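Side-chain contacts in putative nisin-resistance protein (Streptococcus agalactiae 515, PDB 4Y68), which probably cleaves the lantibiotic nisin as a membrane-anchored S41-family peptidase, so protecting the bacterium from it: residues Trp55-Ile58 with Arg59-Glu63; Lys67-Ser71 with Tyr72-Arg76. All blocks are in the same frame, centred on the assembly; numbering follows the deposited sequence.

Contact 1: residues Trp55-Ile58 with Arg59-Glu63; sequences WQII and RQRSE
W55 and R59 stand one turn apart near the start of helix 55-66, and CB of R59 sits over one face of the indole. This is an i, i+4 CH-pi contact: R59 CB lies 4.2 Å from the centroid of the six-membered ring of W55, 18° off the normal, and farther along the side chain R59 CD passes the rim, 3.9 Å from W55 CZ2. The R59 chain runs extended from CG to NE, which carries the guanidinium past the indole instead of flat upon it; the two planes are 61° apart.

Charge pairing takes over at that end. R59 NE gives a bond of 2.9 Å to E63 OE2, meeting it from above the carboxylate plane, while its two terminal nitrogens bridge to D41 and E44 of helix 32-46. E44 also accepts from W55 NE1, so one carboxylate ties the indole to the arginine.

Backbone bonds hold the turn: R59 N to W55 O, R61 N to I57 O at 2.7 Å, and S62 N to I58 O.

Van der Waals contact is lighter and lies round R61, whose NH2 is also salt-bridged to E81 of helix 72-87. The bend at CG-CD (chi3 62°) folds the guanidinium back so that one face lies over I58 CA and I57 O, with the I57 CG2 methyl 4.0 Å from R61 NH1 and the I58 CG1 methylene 3.7 Å from R61 NH2.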
loop_
_atom_site.group_PDB
_atom_site.type_symbol
_atom_site.label_atom_id
_atom_site.label_comp_id
_atom_site.label_asym_id
_atom_site.label_seq_id
_atom_site.Cartn_x
_atom_site.Cartn_y
_atom_site.Cartn_z
ATOM N N TRP A 55 0.722 -6.237 -26.311
ATOM C CA TRP A 55 -0.504 -6.114 -25.526
ATOM C C TRP A 55 -1.728 -6.604 -26.288
ATOM O O TRP A 55 -2.497 -7.390 -25.767
ATOM C CB TRP A 55 -0.730 -4.673 -25.090
ATOM C CG TRP A 55 -2.156 -4.406 -24.740
ATOM C CD1 TRP A 55 -3.039 -3.598 -25.422
ATOM C CD2 TRP A 55 -2.890 -4.966 -23.632
ATOM N NE1 TRP A 55 -4.260 -3.615 -24.789
ATOM C CE2 TRP A 55 -4.196 -4.439 -23.689
ATOM C CE3 TRP A 55 -2.559 -5.857 -22.593
ATOM C CZ2 TRP A 55 -5.182 -4.772 -22.744
ATOM C CZ3 TRP A 55 -3.531 -6.189 -21.662
ATOM C CH2 TRP A 55 -4.832 -5.656 -21.746
ATOM N N GLN A 56 -1.958 -6.120 -27.503
ATOM C CA GLN A 56 -3.012 -6.752 -28.308
ATOM C C GLN A 56 -2.343 -7.991 -28.797
ATOM O O GLN A 56 -1.153 -7.971 -28.951
ATOM C CB GLN A 56 -3.474 -5.873 -29.449
ATOM C CG GLN A 56 -2.359 -5.471 -30.334
ATOM C CD GLN A 56 -2.144 -3.985 -30.305
ATOM O OE1 GLN A 56 -2.882 -3.261 -29.616
ATOM N NE2 GLN A 56 -1.133 -3.504 -31.057
ATOM N N ILE A 57 -3.061 -9.065 -29.034
ATOM C CA ILE A 57 -2.430 -10.404 -29.186
ATOM C C ILE A 57 -2.713 -11.098 -27.903
ATOM O O ILE A 57 -3.478 -12.056 -27.889
ATOM C CB ILE A 57 -0.879 -10.451 -29.417
ATOM C CG1 ILE A 57 -0.472 -9.949 -30.809
ATOM C CG2 ILE A 57 -0.344 -11.888 -29.230
ATOM C CD1 ILE A 57 1.046 -9.794 -30.962
ATOM N N ILE A 58 -2.107 -10.607 -26.814
ATOM C CA ILE A 58 -2.492 -11.101 -25.495
ATOM C C ILE A 58 -3.966 -10.785 -25.286
ATOM O O ILE A 58 -4.752 -11.665 -24.920
ATOM C CB ILE A 58 -1.652 -10.501 -24.361
ATOM C CG1 ILE A 58 -0.253 -11.114 -24.359
ATOM C CG2 ILE A 58 -2.307 -10.785 -23.019
ATOM C CD1 ILE A 58 0.742 -10.365 -23.436
ATOM N N ARG A 59 -4.352 -9.547 -25.579
ATOM C CA ARG A 59 -5.738 -9.148 -25.406
ATOM C C ARG A 59 -6.647 -9.884 -26.397
ATOM O O ARG A 59 -7.713 -10.387 -26.022
ATOM C CB ARG A 59 -5.908 -7.633 -25.567
ATOM C CG ARG A 59 -7.362 -7.252 -25.794
ATOM C CD ARG A 59 -7.666 -5.766 -25.634
ATOM N NE ARG A 59 -9.069 -5.570 -25.264
ATOM C CZ ARG A 59 -9.599 -4.396 -24.918
ATOM N NH1 ARG A 59 -8.853 -3.299 -24.926
ATOM N NH2 ARG A 59 -10.874 -4.313 -24.568
ATOM N N GLN A 60 -6.229 -9.939 -27.660
ATOM C CA GLN A 60 -6.990 -10.660 -28.678
ATOM C C GLN A 60 -7.139 -12.122 -28.283
ATOM O O GLN A 60 -8.232 -12.681 -28.348
ATOM C CB GLN A 60 -6.321 -10.529 -30.057
ATOM C CG GLN A 60 -6.851 -11.491 -31.129
ATOM C CD GLN A 60 -6.105 -12.837 -31.163
ATOM O OE1 GLN A 60 -4.947 -12.953 -30.711
ATOM N NE2 GLN A 60 -6.769 -13.860 -31.701
ATOM N N ARG A 61 -6.046 -12.736 -27.843
ATOM C CA ARG A 61 -6.100 -14.136 -27.439
ATOM C C ARG A 61 -7.070 -14.324 -26.276
ATOM O O ARG A 61 -7.759 -15.345 -26.163
ATOM C CB ARG A 61 -4.716 -14.647 -27.049
ATOM C CG ARG A 61 -4.754 -16.094 -26.577
ATOM C CD ARG A 61 -3.362 -16.730 -26.515
ATOM N NE ARG A 61 -2.479 -16.047 -25.576
ATOM C CZ ARG A 61 -1.420 -15.332 -25.930
ATOM N NH1 ARG A 61 -1.088 -15.216 -27.207
ATOM N NH2 ARG A 61 -0.682 -14.742 -25.004
ATOM N N SER A 62 -7.116 -13.324 -25.403
ATOM C CA SER A 62 -7.984 -13.388 -24.244
ATOM C C SER A 62 -9.464 -13.271 -24.649
ATOM O O SER A 62 -10.316 -14.025 -24.186
ATOM C CB SER A 62 -7.583 -12.284 -23.269
ATOM O OG SER A 62 -8.440 -12.281 -22.158
ATOM N N GLU A 63 -9.758 -12.326 -25.536
ATOM C CA GLU A 63 -11.111 -12.169 -26.080
ATOM C C GLU A 63 -11.618 -13.428 -26.802
ATOM O O GLU A 63 -12.795 -13.773 -26.714
ATOM C CB GLU A 63 -11.155 -10.969 -27.025
ATOM C CG GLU A 63 -10.979 -9.662 -26.300
ATOM C CD GLU A 63 -10.677 -8.524 -27.223
ATOM O OE1 GLU A 63 -10.388 -8.797 -28.400
ATOM O OE2 GLU A 63 -10.721 -7.354 -26.777
#

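Contact 2: residues Lys67-Ser71 with Tyr72-Arg76; sequences KTSKS and YQESR
S71 is the N-cap of helix 72-87: its OG accepts from E74 N at 3.1 Å, taking up an amide of the first turn. The S71 hydroxyl lies between its own backbone N and carbonyl carbon (chi1 78°), a position that turns it to the helix start. One residue on, S75 N donates to S71 O and the regular helical bonding begins.

The tight part lies where the loop doubles back on this turn. S69 OG donates to S75 OG at 2.9 Å, and S75 OG is bonded in addition to the carbonyl of S32, so the buried serine links loop, helix and a second helix end. E74 reaches back with its chain extended beyond CG. Its OE1 accepts from K70 N in a short, fairly straight bond (2.7 Å, 163°), the amide approaching from above the carboxylate plane, 52° out of it.

The solvent side is looser. K70 runs beside E74, pointing the same way, and its CB is 3.5 Å from E74 OE1; the ammonium lies 6.2 Å from that oxygen and makes a weak bond to T68 O, 3.3 Å from K70 NZ.

Beyond the cap, Y72 stacks on Y35 and gives its hydroxyl to P30 O, while S69 and S75 touch helix 32-46. The loop thus joins helix 55-66 to helix 72-87 with helix 32-46 packed against the turn.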
loop_
_atom_site.group_PDB
_atom_site.type_symbol
_atom_site.label_atom_id
_atom_site.label_comp_id
_atom_site.label_asym_id
_atom_site.label_seq_id
_atom_site.Cartn_x
_atom_site.Cartn_y
_atom_site.Cartn_z
ATOM N N LYS A 67 -15.121 -15.765 -25.527
ATOM C CA LYS A 67 -16.333 -16.039 -26.305
ATOM C C LYS A 67 -17.041 -17.308 -25.819
ATOM O O LYS A 67 -18.261 -17.405 -25.883
ATOM C CB LYS A 67 -16.022 -16.170 -27.811
ATOM C CG LYS A 67 -15.306 -14.974 -28.444
ATOM C CD LYS A 67 -16.025 -14.450 -29.697
ATOM C CE LYS A 67 -17.442 -13.958 -29.363
ATOM N NZ LYS A 67 -17.661 -12.513 -29.695
ATOM N N THR A 68 -16.283 -18.272 -25.313
ATOM C CA THR A 68 -16.904 -19.497 -24.818
ATOM C C THR A 68 -16.817 -19.654 -23.307
ATOM O O THR A 68 -17.024 -20.754 -22.793
ATOM C CB THR A 68 -16.279 -20.756 -25.474
ATOM O OG1 THR A 68 -14.861 -20.787 -25.237
ATOM C CG2 THR A 68 -16.554 -20.762 -26.979
ATOM N N SER A 69 -16.519 -18.573 -22.589
ATOM C CA SER A 69 -16.462 -18.657 -21.129
ATOM C C SER A 69 -17.856 -18.924 -20.542
ATOM O O SER A 69 -18.845 -18.344 -20.988
ATOM C CB SER A 69 -15.863 -17.381 -20.525
ATOM O OG SER A 69 -15.975 -17.398 -19.109
ATOM N N LYS A 70 -17.921 -19.796 -19.539
ATOM C CA LYS A 70 -19.194 -20.221 -18.950
ATOM C C LYS A 70 -19.434 -19.695 -17.523
ATOM O O LYS A 70 -20.493 -19.943 -16.935
ATOM C CB LYS A 70 -19.276 -21.749 -18.927
ATOM C CG LYS A 70 -19.228 -22.400 -20.289
ATOM C CD LYS A 70 -20.525 -22.168 -21.042
ATOM C CE LYS A 70 -20.633 -23.089 -22.250
ATOM N NZ LYS A 70 -19.657 -22.748 -23.329
ATOM N N SER A 71 -18.455 -19.003 -16.943
ATOM C CA SER A 71 -18.691 -18.361 -15.655
ATOM C C SER A 71 -17.742 -17.195 -15.461
ATOM O O SER A 71 -16.772 -17.041 -16.220
ATOM C CB SER A 71 -18.541 -19.366 -14.519
ATOM O OG SER A 71 -17.180 -19.600 -14.249
ATOM N N TYR A 72 -18.034 -16.370 -14.457
ATOM C CA TYR A 72 -17.181 -15.246 -14.081
ATOM C C TYR A 72 -15.825 -15.727 -13.613
ATOM O O TYR A 72 -14.799 -15.161 -13.988
ATOM C CB TYR A 72 -17.820 -14.398 -12.971
ATOM C CG TYR A 72 -19.064 -13.641 -13.379
ATOM C CD1 TYR A 72 -19.407 -13.493 -14.708
ATOM C CD2 TYR A 72 -19.896 -13.064 -12.418
ATOM C CE1 TYR A 72 -20.540 -12.794 -15.079
ATOM C CE2 TYR A 72 -21.032 -12.367 -12.779
ATOM C CZ TYR A 72 -21.350 -12.237 -14.111
ATOM O OH TYR A 72 -22.472 -11.546 -14.479
ATOM N N GLN A 73 -15.829 -16.754 -12.775
ATOM C CA GLN A 73 -14.590 -17.372 -12.297
ATOM C C GLN A 73 -13.702 -17.788 -13.473
ATOM O O GLN A 73 -12.492 -17.581 -13.450
ATOM C CB GLN A 73 -14.904 -18.593 -11.416
ATOM C CG GLN A 73 -13.688 -19.355 -10.891
ATOM C CD GLN A 73 -12.672 -18.443 -10.199
ATOM O OE1 GLN A 73 -11.590 -18.187 -10.738
ATOM N NE2 GLN A 73 -13.005 -17.960 -8.992
ATOM N N GLU A 74 -14.319 -18.368 -14.500
ATOM C CA GLU A 74 -13.601 -18.805 -15.690
ATOM C C GLU A 74 -13.064 -17.592 -16.426
ATOM O O GLU A 74 -11.912 -17.573 -16.862
ATOM C CB GLU A 74 -14.515 -19.646 -16.610
ATOM C CG GLU A 74 -13.746 -20.424 -17.672
ATOM C CD GLU A 74 -14.613 -21.017 -18.810
ATOM O OE1 GLU A 74 -15.823 -21.275 -18.633
ATOM O OE2 GLU A 74 -14.051 -21.243 -19.900
ATOM N N SER A 75 -13.899 -16.565 -16.553
ATOM C CA SER A 75 -13.452 -15.325 -17.171
ATOM C C SER A 75 -12.255 -14.702 -16.465
ATOM O O SER A 75 -11.359 -14.191 -17.137
ATOM C CB SER A 75 -14.586 -14.316 -17.222
ATOM O OG SER A 75 -15.512 -14.659 -18.215
ATOM N N ARG A 76 -12.224 -14.750 -15.130
ATOM C CA ARG A 76 -11.090 -14.194 -14.393
ATOM C C ARG A 76 -9.844 -15.008 -14.711
ATOM O O ARG A 76 -8.762 -14.445 -14.873
ATOM C CB ARG A 76 -11.337 -14.161 -12.864
ATOM C CG ARG A 76 -12.442 -13.171 -12.395
ATOM C CD ARG A 76 -12.477 -12.956 -10.856
ATOM N NE ARG A 76 -13.020 -14.109 -10.125
ATOM C CZ ARG A 76 -14.322 -14.365 -9.971
ATOM N NH1 ARG A 76 -15.233 -13.546 -10.488
ATOM N NH2 ARG A 76 -14.718 -15.437 -9.286
#

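Contacts 1 and 2 come in series along the chain, their centres about 15 Å apart and both far from the centre of the protein, 29 and 30 Å away. Contact 1 lies within helix 55-66; contact 2 follows in the loop after that helix and opens helix 72-87. Both also lean on helix 32-46, contact 1 held to it by charged side chains and contact 2 through S32 and Y35. Helices 55-66 and 72-87 touch directly as well, I58 on Y85 and S62 on I78, so the three helices pack as one N-terminal helical bundle. This bundle comes before the strands of the two sheets in the sequence.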